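Local coordinates for protein neuraminidase (Influenza A virus, PDB 4K3Y) that is a neuraminidase-like beta-propeller ectodomain protein of a bat influenza A virus, related by family to enzymes that cleave sialic acid, at residues M39-N44 with R55-M60; I338-T343 with S350-T355. All blocks are in the same frame, centred on the assembly; numbering follows the deposited sequence.

Overall arrangement
Contacts 1 and 2 are beta hairpins in two neighbouring blades of a six-bladed propeller, their centres about 10 Å apart on the same side of the chain's centre. Contact 1 pairs strands 40-48 and 53-61, the first two of the sheet that continues through 78-83 and 94-98. Contact 2, much later in the chain, pairs 335-343 with 349-359; that sheet is completed by 315-322 and, beside 349-359, by strand 20-26. The N-terminal strand thus closes the ring with C-terminal strands. The blades touch directly: Thr41 O probably accepts a hydrogen bond from Asn351 ND2, and Asn44 ND2 probably reaches Glu339 OE2, linking chain regions far apart in sequence.

Contact 1 (M39-N44 with R55-M60); sequences MLTRQN and RFFVSM
Arg55 and Asn44 meet across an antiparallel beta hairpin, strands 40-48 and 53-61, in one blade of the neuraminidase propeller. Arg55 NH1 donates to Asn44 OD1 at 2.8 Å from well above the plane of the amide carbonyl, the guanidinium and amide planes standing 65° apart. The other end of that amide, ND2, reaches Thr41 OG1 at 3.3 Å within its own plane, and probably also Glu339 of the neighbouring blade, so that the amide has a partner at each end. Phe56 contributes mainly its carbonyl O, which receives a CA-H...O contact from Asn44, while its ring leads away to Phe45 and Trp111. In Phe57, CG sits between the backbone N and the carbonyl carbon (chi1 61°), and the ring carries Thr41 CG2 over one face, 3.5 Å above the plane and offset toward the rim: a CH-pi contact 16° off the ring normal. Val58 and Arg42 form a hydrogen-bonded pair, with Val58 N to Arg42 O at 2.8 Å and Arg42 N to Val58 O at 2.9 Å. Ser59 and Thr41 are the following non-hydrogen-bonded pair; Ser59 CB lies 3.4 Å from Met39 SD. At Met60, N donates to Leu40 O, CB packs on Leu40 CB at 3.7 Å, and the side chain crosses that of Arg42 at about a right angle, SD lying 3.9 Å from Arg42 CB.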
ATOM      1  N   MET C  39      -4.931  -7.979 -14.060  1.00 47.81           N
ATOM      2  CA  MET C  39      -4.065  -7.859 -15.218  1.00 58.93           C
ATOM      3  C   MET C  39      -3.879  -9.257 -15.853  1.00 65.64           C
ATOM      4  O   MET C  39      -3.681 -10.260 -15.140  1.00 66.09           O
ATOM      5  CB  MET C  39      -2.706  -7.295 -14.777  1.00 64.28           C
ATOM      6  CG  MET C  39      -1.650  -7.250 -15.864  1.00 65.01           C
ATOM      7  SD  MET C  39      -1.907  -5.852 -16.961  1.00140.45           S
ATOM      8  CE  MET C  39      -0.963  -4.595 -16.110  1.00 69.74           C
ATOM      9  N   LEU C  40      -3.974  -9.322 -17.182  1.00 56.30           N
ATOM     10  CA  LEU C  40      -3.658 -10.541 -17.918  1.00 54.04           C
ATOM     11  C   LEU C  40      -2.153 -10.742 -17.923  1.00 57.22           C
ATOM     12  O   LEU C  40      -1.411  -9.889 -18.381  1.00 75.10           O
ATOM     13  CB  LEU C  40      -4.166 -10.471 -19.359  1.00 50.83           C
ATOM     14  CG  LEU C  40      -5.573 -11.003 -19.643  1.00 64.02           C
ATOM     15  CD1 LEU C  40      -6.537 -10.659 -18.511  1.00 63.20           C
ATOM     16  CD2 LEU C  40      -6.079 -10.441 -20.957  1.00 63.41           C
ATOM     17  N   THR C  41      -1.706 -11.881 -17.414  1.00 56.68           N
ATOM     18  CA  THR C  41      -0.283 -12.150 -17.276  1.00 52.70           C
ATOM     19  C   THR C  41       0.204 -13.208 -18.259  1.00 57.63           C
ATOM     20  O   THR C  41      -0.564 -14.073 -18.691  1.00 61.71           O
ATOM     21  CB  THR C  41       0.026 -12.671 -15.878  1.00 47.93           C
ATOM     22  OG1 THR C  41      -0.586 -13.958 -15.706  1.00 65.31           O
ATOM     23  CG2 THR C  41      -0.526 -11.722 -14.855  1.00 44.62           C
ATOM     24  N   ARG C  42       1.488 -13.126 -18.596  1.00 54.80           N
ATOM     25  CA  ARG C  42       2.179 -14.168 -19.344  1.00 52.60           C
ATOM     26  C   ARG C  42       3.671 -14.193 -18.968  1.00 54.64           C
ATOM     27  O   ARG C  42       4.188 -13.234 -18.385  1.00 60.17           O
ATOM     28  CB  ARG C  42       1.971 -14.004 -20.860  1.00 55.82           C
ATOM     29  CG  ARG C  42       2.652 -12.799 -21.503  1.00 62.32           C
ATOM     30  CD  ARG C  42       2.580 -12.902 -23.033  1.00 84.72           C
ATOM     31  NE  ARG C  42       3.727 -12.283 -23.697  1.00105.67           N
ATOM     32  CZ  ARG C  42       4.899 -12.886 -23.887  1.00118.18           C
ATOM     33  NH1 ARG C  42       5.093 -14.127 -23.462  1.00116.48           N
ATOM     34  NH2 ARG C  42       5.882 -12.243 -24.501  1.00121.21           N
ATOM     35  N   GLN C  43       4.349 -15.288 -19.302  1.00 53.92           N
ATOM     36  CA  GLN C  43       5.742 -15.493 -18.913  1.00 48.62           C
ATOM     37  C   GLN C  43       5.906 -15.315 -17.390  1.00 49.58           C
ATOM     38  O   GLN C  43       6.822 -14.638 -16.917  1.00 45.75           O
ATOM     39  CB  GLN C  43       6.692 -14.571 -19.704  1.00 52.33           C
ATOM     40  CG  GLN C  43       8.106 -15.150 -19.959  1.00 65.97           C
ATOM     41  CD  GLN C  43       9.235 -14.364 -19.261  1.00 72.59           C
ATOM     42  OE1 GLN C  43      10.130 -13.830 -19.915  1.00 81.80           O
ATOM     43  NE2 GLN C  43       9.201 -14.317 -17.931  1.00 56.72           N
ATOM     44  N   ASN C  44       5.021 -15.938 -16.619  1.00 42.74           N
ATOM     45  CA  ASN C  44       5.164 -15.902 -15.174  1.00 45.24           C
ATOM     46  C   ASN C  44       6.373 -16.702 -14.698  1.00 55.08           C
ATOM     47  O   ASN C  44       6.798 -17.667 -15.334  1.00 70.33           O
ATOM     48  CB  ASN C  44       3.887 -16.391 -14.491  1.00 44.37           C
ATOM     49  CG  ASN C  44       2.679 -15.567 -14.870  1.00 57.16           C
ATOM     50  OD1 ASN C  44       2.320 -14.625 -14.174  1.00 72.80           O
ATOM     51  ND2 ASN C  44       2.051 -15.913 -15.987  1.00 69.51           N
ATOM     52  N   ARG C  55       6.144 -12.665  -7.728  1.00 60.00           N
ATOM     53  CA  ARG C  55       5.646 -13.216  -8.980  1.00 53.39           C
ATOM     54  C   ARG C  55       5.927 -12.197 -10.081  1.00 56.63           C
ATOM     55  O   ARG C  55       5.230 -11.174 -10.195  1.00 56.12           O
ATOM     56  CB  ARG C  55       4.126 -13.418  -8.895  1.00 44.83           C
ATOM     57  CG  ARG C  55       3.602 -14.499  -9.800  1.00 52.21           C
ATOM     58  CD  ARG C  55       2.518 -14.029 -10.737  1.00 50.47           C
ATOM     59  NE  ARG C  55       1.182 -14.386 -10.253  1.00 53.95           N
ATOM     60  CZ  ARG C  55       0.102 -14.556 -11.019  1.00 61.07           C
ATOM     61  NH1 ARG C  55       0.173 -14.431 -12.335  1.00 45.86           N
ATOM     62  NH2 ARG C  55      -1.060 -14.870 -10.460  1.00 71.47           N
ATOM     63  N   PHE C  56       6.945 -12.465 -10.884  1.00 58.92           N
ATOM     64  CA  PHE C  56       7.225 -11.626 -12.031  1.00 54.36           C
ATOM     65  C   PHE C  56       6.468 -12.098 -13.260  1.00 56.91           C
ATOM     66  O   PHE C  56       6.203 -13.296 -13.422  1.00 56.46           O
ATOM     67  CB  PHE C  56       8.715 -11.614 -12.287  1.00 50.32           C
ATOM     68  CG  PHE C  56       9.468 -10.872 -11.251  1.00 59.25           C
ATOM     69  CD1 PHE C  56       9.759 -11.462 -10.028  1.00 57.67           C
ATOM     70  CD2 PHE C  56       9.846  -9.558 -11.477  1.00 49.41           C
ATOM     71  CE1 PHE C  56      10.432 -10.760  -9.064  1.00 60.08           C
ATOM     72  CE2 PHE C  56      10.516  -8.854 -10.516  1.00 58.91           C
ATOM     73  CZ  PHE C  56      10.815  -9.450  -9.307  1.00 57.65           C
ATOM     74  N   PHE C  57       6.119 -11.148 -14.119  1.00 51.83           N
ATOM     75  CA  PHE C  57       5.409 -11.465 -15.351  1.00 51.56           C
ATOM     76  C   PHE C  57       5.411 -10.307 -16.349  1.00 61.06           C
ATOM     77  O   PHE C  57       5.815  -9.171 -16.032  1.00 56.12           O
ATOM     78  CB  PHE C  57       3.964 -11.873 -15.057  1.00 45.14           C
ATOM     79  CG  PHE C  57       3.157 -10.800 -14.397  1.00 62.69           C
ATOM     80  CD1 PHE C  57       2.478  -9.848 -15.158  1.00 65.56           C
ATOM     81  CD2 PHE C  57       3.061 -10.739 -13.013  1.00 65.59           C
ATOM     82  CE1 PHE C  57       1.719  -8.857 -14.549  1.00 56.85           C
ATOM     83  CE2 PHE C  57       2.305  -9.741 -12.395  1.00 65.72           C
ATOM     84  CZ  PHE C  57       1.634  -8.803 -13.164  1.00 59.74           C
ATOM     85  N   VAL C  58       4.959 -10.620 -17.562  1.00 52.66           N
ATOM     86  CA  VAL C  58       4.755  -9.620 -18.602  1.00 55.95           C
ATOM     87  C   VAL C  58       3.250  -9.481 -18.816  1.00 56.17           C
ATOM     88  O   VAL C  58       2.527 -10.471 -18.786  1.00 64.72           O
ATOM     89  CB  VAL C  58       5.486 -10.014 -19.899  1.00 65.62           C
ATOM     90  CG1 VAL C  58       5.196  -9.008 -21.012  1.00 67.45           C
ATOM     91  CG2 VAL C  58       7.003 -10.122 -19.632  1.00 45.76           C
ATOM     92  N   SER C  59       2.764  -8.255 -18.993  1.00 59.04           N
ATOM     93  CA  SER C  59       1.315  -8.021 -19.035  1.00 66.93           C
ATOM     94  C   SER C  59       0.746  -8.139 -20.443  1.00 91.67           C
ATOM     95  O   SER C  59       1.487  -8.060 -21.429  1.00 98.09           O
ATOM     96  CB  SER C  59       1.012  -6.627 -18.564  1.00 63.31           C
ATOM     97  OG  SER C  59       1.582  -5.719 -19.485  1.00 85.93           O
ATOM     98  N   MET C  60      -0.572  -8.329 -20.518  1.00 96.21           N
ATOM     99  CA  MET C  60      -1.316  -8.324 -21.775  1.00 95.73           C
ATOM    100  C   MET C  60      -2.528  -7.388 -21.647  1.00104.45           C
ATOM    101  O   MET C  60      -3.257  -7.165 -22.618  1.00107.42           O
ATOM    102  CB  MET C  60      -1.792  -9.733 -22.142  1.00 91.40           C
ATOM    103  CG  MET C  60      -0.706 -10.802 -22.213  1.00 91.35           C
ATOM    104  SD  MET C  60      -1.390 -12.480 -22.223  1.00152.27           S
ATOM    105  CE  MET C  60      -2.530 -12.409 -23.602  1.00 98.75           C
TER

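Contact 2 (I338-T343 with S350-T355); sequences IEIAAT and SNDLIT
The Glu339 carboxylate and the Asn351 amide cross obliquely on one side of the paired strands, their planes 37° apart. Glu339 CG is anti to its backbone N (chi1 -163°), with the chain extended beyond it, and the contact is made by side-chain atoms: Glu339 OE2 lies 3.6 Å from Asn351 CB, and Asn351 OD1 is 3.8 Å from Glu339 CG. Their polar partners lie beyond the hairpin, where Glu339 OE1 forms a salt bridge with Arg318, OE2 meets Asn44, and Asn351 ND2 bonds to Thr41 O. On the opposite side of the sheet, the Asp352 carboxylate has OD1 4.1 Å from Ala342 CB, while OD2 accepts from Gly29 N. The same side holds Ile340 and Ile354, whose CG1 atoms meet at 3.7 Å in an apolar contact flanked by Ile316 and Leu311. Leu353, on the Glu339 side, has its CD2 3.3 Å from Ile338 O. Between the two layers runs the backbone ladder. Ile338 N reaches Ile354 O at 2.8 Å, and the return bond from Ile354 N to Ile338 O is 3.2 Å; Ala342 and Ser350 likewise bond in both directions. The middle pair is uneven, since Ile340 N bonds to Asp352 O but Asp352 N to Ile340 O is weak at 3.3 Å. Strand directions 132° apart describe the twisted antiparallel hairpin of a propeller blade, here the ring-closing one, where 349-359 also pairs with N-terminal strand 20-26.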
ATOM      1  N   ILE C 338       4.353 -23.692 -11.718  1.00 47.29           N
ATOM      2  CA  ILE C 338       3.775 -24.203 -12.947  1.00 47.17           C
ATOM      3  C   ILE C 338       2.823 -23.181 -13.556  1.00 53.63           C
ATOM      4  O   ILE C 338       1.799 -22.862 -12.950  1.00 58.64           O
ATOM      5  CB  ILE C 338       2.925 -25.447 -12.666  1.00 60.23           C
ATOM      6  CG1 ILE C 338       3.714 -26.498 -11.874  1.00 65.02           C
ATOM      7  CG2 ILE C 338       2.353 -26.015 -13.971  1.00 51.41           C
ATOM      8  CD1 ILE C 338       2.901 -27.769 -11.593  1.00 58.48           C
ATOM      9  N   GLU C 339       3.136 -22.684 -14.754  1.00 59.96           N
ATOM     10  CA  GLU C 339       2.183 -21.850 -15.507  1.00 51.67           C
ATOM     11  C   GLU C 339       1.051 -22.691 -16.158  1.00 53.19           C
ATOM     12  O   GLU C 339       1.282 -23.738 -16.772  1.00 57.55           O
ATOM     13  CB  GLU C 339       2.901 -20.958 -16.526  1.00 50.70           C
ATOM     14  CG  GLU C 339       2.063 -19.783 -17.054  1.00 57.64           C
ATOM     15  CD  GLU C 339       2.886 -18.773 -17.870  1.00 71.17           C
ATOM     16  OE1 GLU C 339       3.748 -19.186 -18.697  1.00 62.21           O
ATOM     17  OE2 GLU C 339       2.667 -17.554 -17.680  1.00 67.84           O
ATOM     18  N   ILE C 340      -0.169 -22.191 -15.997  1.00 45.97           N
ATOM     19  CA  ILE C 340      -1.431 -22.857 -16.314  1.00 38.90           C
ATOM     20  C   ILE C 340      -2.183 -22.051 -17.385  1.00 52.53           C
ATOM     21  O   ILE C 340      -2.277 -20.827 -17.290  1.00 57.24           O
ATOM     22  CB  ILE C 340      -2.301 -22.866 -15.011  1.00 43.96           C
ATOM     23  CG1 ILE C 340      -1.692 -23.800 -13.980  1.00 45.47           C
ATOM     24  CG2 ILE C 340      -3.746 -23.197 -15.259  1.00 56.38           C
ATOM     25  CD1 ILE C 340      -1.092 -25.018 -14.601  1.00 63.73           C
ATOM     26  N   ALA C 341      -2.722 -22.704 -18.406  1.00 61.55           N
ATOM     27  CA  ALA C 341      -3.632 -21.994 -19.307  1.00 57.26           C
ATOM     28  C   ALA C 341      -4.967 -21.839 -18.588  1.00 60.72           C
ATOM     29  O   ALA C 341      -5.499 -22.815 -18.059  1.00 76.58           O
ATOM     30  CB  ALA C 341      -3.809 -22.751 -20.590  1.00 45.16           C
ATOM     31  N   ALA C 342      -5.497 -20.617 -18.547  1.00 55.93           N
ATOM     32  CA  ALA C 342      -6.770 -20.344 -17.869  1.00 45.66           C
ATOM     33  C   ALA C 342      -7.657 -19.354 -18.639  1.00 51.04           C
ATOM     34  O   ALA C 342      -7.304 -18.883 -19.725  1.00 59.84           O
ATOM     35  CB  ALA C 342      -6.518 -19.840 -16.453  1.00 51.92           C
ATOM     36  N   THR C 343      -8.809 -19.024 -18.065  1.00 53.32           N
ATOM     37  CA  THR C 343      -9.790 -18.190 -18.757  1.00 55.91           C
ATOM     38  C   THR C 343     -10.367 -17.158 -17.801  1.00 54.92           C
ATOM     39  O   THR C 343     -10.598 -17.464 -16.634  1.00 61.44           O
ATOM     40  CB  THR C 343     -10.939 -19.064 -19.301  1.00 54.78           C
ATOM     41  OG1 THR C 343     -10.384 -20.204 -19.970  1.00 72.64           O
ATOM     42  CG2 THR C 343     -11.802 -18.294 -20.270  1.00 52.14           C
ATOM     43  N   SER C 350      -6.009 -16.657 -20.661  1.00 48.02           N
ATOM     44  CA  SER C 350      -4.879 -16.061 -19.940  1.00 53.06           C
ATOM     45  C   SER C 350      -4.128 -17.136 -19.146  1.00 49.99           C
ATOM     46  O   SER C 350      -4.445 -18.318 -19.219  1.00 55.70           O
ATOM     47  CB  SER C 350      -5.368 -14.951 -18.995  1.00 61.25           C
ATOM     48  OG  SER C 350      -4.290 -14.278 -18.356  1.00 70.44           O
ATOM     49  N   ASN C 351      -3.129 -16.724 -18.386  1.00 51.42           N
ATOM     50  CA  ASN C 351      -2.420 -17.646 -17.517  1.00 51.13           C
ATOM     51  C   ASN C 351      -2.580 -17.302 -16.047  1.00 59.30           C
ATOM     52  O   ASN C 351      -2.767 -16.126 -15.699  1.00 70.33           O
ATOM     53  CB  ASN C 351      -0.926 -17.576 -17.828  1.00 53.56           C
ATOM     54  CG  ASN C 351      -0.630 -17.697 -19.309  1.00 60.17           C
ATOM     55  OD1 ASN C 351      -0.319 -18.780 -19.795  1.00 64.20           O
ATOM     56  ND2 ASN C 351      -0.732 -16.587 -20.033  1.00 62.65           N
ATOM     57  N   ASP C 352      -2.504 -18.320 -15.188  1.00 55.61           N
ATOM     58  CA  ASP C 352      -1.808 -18.111 -13.909  1.00 70.89           C
ATOM     59  C   ASP C 352      -0.976 -19.262 -13.391  1.00 57.78           C
ATOM     60  O   ASP C 352      -0.403 -20.032 -14.158  1.00 51.04           O
ATOM     61  CB  ASP C 352      -2.684 -17.538 -12.795  1.00 87.17           C
ATOM     62  CG  ASP C 352      -3.904 -18.342 -12.566  1.00 84.07           C
ATOM     63  OD1 ASP C 352      -4.061 -19.361 -13.263  1.00 96.44           O
ATOM     64  OD2 ASP C 352      -4.699 -17.959 -11.689  1.00 59.43           O
ATOM     65  N   LEU C 353      -0.935 -19.363 -12.070  1.00 64.63           N
ATOM     66  CA  LEU C 353       0.197 -19.957 -11.396  1.00 52.46           C
ATOM     67  C   LEU C 353      -0.214 -20.867 -10.262  1.00 56.49           C
ATOM     68  O   LEU C 353      -1.112 -20.524  -9.470  1.00 60.52           O
ATOM     69  CB  LEU C 353       1.029 -18.821 -10.822  1.00 55.70           C
ATOM     70  CG  LEU C 353       2.457 -18.635 -11.284  1.00 66.74           C
ATOM     71  CD1 LEU C 353       3.281 -18.258 -10.073  1.00 57.21           C
ATOM     72  CD2 LEU C 353       2.957 -19.906 -11.908  1.00 65.64           C
ATOM     73  N   ILE C 354       0.444 -22.026 -10.196  1.00 53.77           N
ATOM     74  CA  ILE C 354       0.423 -22.873  -9.009  1.00 52.67           C
ATOM     75  C   ILE C 354       1.878 -23.012  -8.611  1.00 57.46           C
ATOM     76  O   ILE C 354       2.764 -23.066  -9.487  1.00 47.84           O
ATOM     77  CB  ILE C 354      -0.087 -24.269  -9.316  1.00 59.80           C
ATOM     78  CG1 ILE C 354      -1.250 -24.186 -10.277  1.00 73.09           C
ATOM     79  CG2 ILE C 354      -0.528 -25.005  -8.033  1.00 51.53           C
ATOM     80  CD1 ILE C 354      -2.189 -25.280 -10.046  1.00 91.35           C
ATOM     81  N   THR C 355       2.131 -23.059  -7.304  1.00 49.88           N
ATOM     82  CA  THR C 355       3.488 -23.257  -6.810  1.00 46.66           C
ATOM     83  C   THR C 355       3.513 -24.428  -5.831  1.00 53.84           C
ATOM     84  O   THR C 355       2.502 -24.745  -5.200  1.00 56.27           O
ATOM     85  CB  THR C 355       4.063 -21.974  -6.169  1.00 46.60           C
ATOM     86  OG1 THR C 355       3.172 -21.512  -5.156  1.00 54.60           O
ATOM     87  CG2 THR C 355       4.228 -20.872  -7.203  1.00 52.33           C
TER